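Side-chain contact in CRISPR-associated protein, Cse1 family (Acidimicrobium ferrooxidans, PDB 4H3T), which probably serves as the large Cse1 subunit of a type I-E CRISPR Cascade complex, taking part in recognition of invading DNA: residues T213-L216 and N217-P220. The protein carries 1 engineered substitution. Residues are numbered along the deposited sequence; the frame is centred on the assembly and turned at random.
Sequences TLLL and NLVP
Asn217 turns its side-chain amide back onto the helix and donates from ND2 to the carbonyl O of Thr213, one turn earlier. At 2.8 Å between Asn217 ND2 and Thr213 O, with an N-H...O angle of 172°, this bond is short and nearly straight. Thr213 O lies in the amide plane of Asn217, whereas the donor sits 30° out of the Thr213 carbonyl plane. A chi1 of -77° sets CG beside the residue's own backbone N, so side chain and backbone approach the same oxygen; Asn217 N reaches Thr213 O at 3.2 Å, but only weakly. The same N-H also makes a weak bond to Leu214 O, 3.1 Å from Asn217 N. Next along the chain, Leu218 N bonds weakly to Leu215 O, three residues back, at 3.2 Å.

Leu218 lays its side chain against the turn before it: CG is 3.1 Å from Leu214 O, and the CD1 methyl lies 3.9 Å from Leu215 CD2, where the two leucines pass at a slant.

Further out, the Asn217 amide is held at both ends, since ND2 also donates to Pro205 O and OD1 pairs with His300 NE2, which fixes its rotation in this buried setting. Leu215 O has a second donor in Trp77 NE1, while helix 52-68 packs on Leu214 and Leu218. The arrangement is a buried C-terminal part of helix 210-217 whose Thr213 carbonyl takes an asparagine side-chain amide, followed by an inverse gamma turn centred on Leu218 that leads the chain out of the helix.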
loop_
_atom_site.group_PDB
_atom_site.type_symbol
_atom_site.label_atom_id
_atom_site.label_comp_id
_atom_site.label_asym_id
_atom_site.label_seq_id
_atom_site.Cartn_x
_atom_site.Cartn_y
_atom_site.Cartn_z
ATOM N N THR A 213 3.097 -2.322 15.887
ATOM C CA THR A 213 3.071 -2.498 14.429
ATOM C C THR A 213 3.972 -3.631 13.994
ATOM O O THR A 213 3.579 -4.456 13.182
ATOM C CB THR A 213 3.513 -1.197 13.735
ATOM O OG1 THR A 213 2.560 -0.191 14.074
ATOM C CG2 THR A 213 3.678 -1.334 12.220
ATOM N N LEU A 214 5.184 -3.668 14.516
ATOM C CA LEU A 214 6.103 -4.744 14.154
ATOM C C LEU A 214 5.564 -6.104 14.600
ATOM O O LEU A 214 5.502 -7.010 13.779
ATOM C CB LEU A 214 7.468 -4.511 14.749
ATOM C CG LEU A 214 8.255 -3.326 14.165
ATOM C CD1 LEU A 214 9.555 -3.146 14.979
ATOM C CD2 LEU A 214 8.558 -3.484 12.662
ATOM N N LEU A 215 5.033 -6.194 15.786
ATOM C CA LEU A 215 4.447 -7.458 16.269
ATOM C C LEU A 215 3.164 -7.868 15.517
ATOM O O LEU A 215 3.001 -9.069 15.245
ATOM C CB LEU A 215 4.200 -7.390 17.755
ATOM C CG LEU A 215 5.513 -7.290 18.617
ATOM C CD1 LEU A 215 5.186 -7.208 20.062
ATOM C CD2 LEU A 215 6.428 -8.484 18.405
ATOM N N LEU A 216 2.293 -6.927 15.140
ATOM C CA LEU A 216 1.096 -7.234 14.315
ATOM C C LEU A 216 1.492 -7.819 12.977
ATOM O O LEU A 216 0.679 -8.534 12.385
ATOM C CB LEU A 216 0.242 -5.970 14.093
ATOM C CG LEU A 216 -0.395 -5.456 15.418
ATOM C CD1 LEU A 216 -0.953 -4.022 15.267
ATOM C CD2 LEU A 216 -1.496 -6.383 15.876
ATOM N N ASN A 217 2.710 -7.479 12.465
ATOM C CA ASN A 217 3.203 -7.935 11.167
ATOM C C ASN A 217 4.135 -9.148 11.249
ATOM O O ASN A 217 4.452 -9.736 10.188
ATOM C CB ASN A 217 3.917 -6.790 10.437
ATOM C CG ASN A 217 2.971 -5.824 9.840
ATOM O OD1 ASN A 217 2.507 -6.066 8.759
ATOM N ND2 ASN A 217 2.593 -4.774 10.555
ATOM N N LEU A 218 4.590 -9.497 12.454
ATOM C CA LEU A 218 5.492 -10.621 12.668
ATOM C C LEU A 218 4.679 -11.874 12.836
ATOM O O LEU A 218 4.651 -12.492 13.873
ATOM C CB LEU A 218 6.440 -10.388 13.827
ATOM C CG LEU A 218 7.553 -9.371 13.537
ATOM C CD1 LEU A 218 8.134 -8.892 14.870
ATOM C CD2 LEU A 218 8.586 -9.935 12.608
ATOM N N VAL A 219 4.123 -12.320 11.718
ATOM C CA VAL A 219 3.349 -13.531 11.699
ATOM C C VAL A 219 4.287 -14.722 12.111
ATOM O O VAL A 219 5.360 -14.923 11.470
ATOM C CB VAL A 219 2.720 -13.789 10.300
ATOM C CG1 VAL A 219 1.853 -15.046 10.332
ATOM C CG2 VAL A 219 1.932 -12.575 9.780
ATOM N N PRO A 220 3.889 -15.545 13.086
ATOM C CA PRO A 220 4.754 -16.666 13.457
ATOM C C PRO A 220 4.923 -17.673 12.308
ATOM O O PRO A 220 3.993 -17.870 11.509
ATOM C CB PRO A 220 4.041 -17.262 14.669
ATOM C CG PRO A 220 3.408 -16.103 15.309
ATOM C CD PRO A 220 2.827 -15.383 14.084
#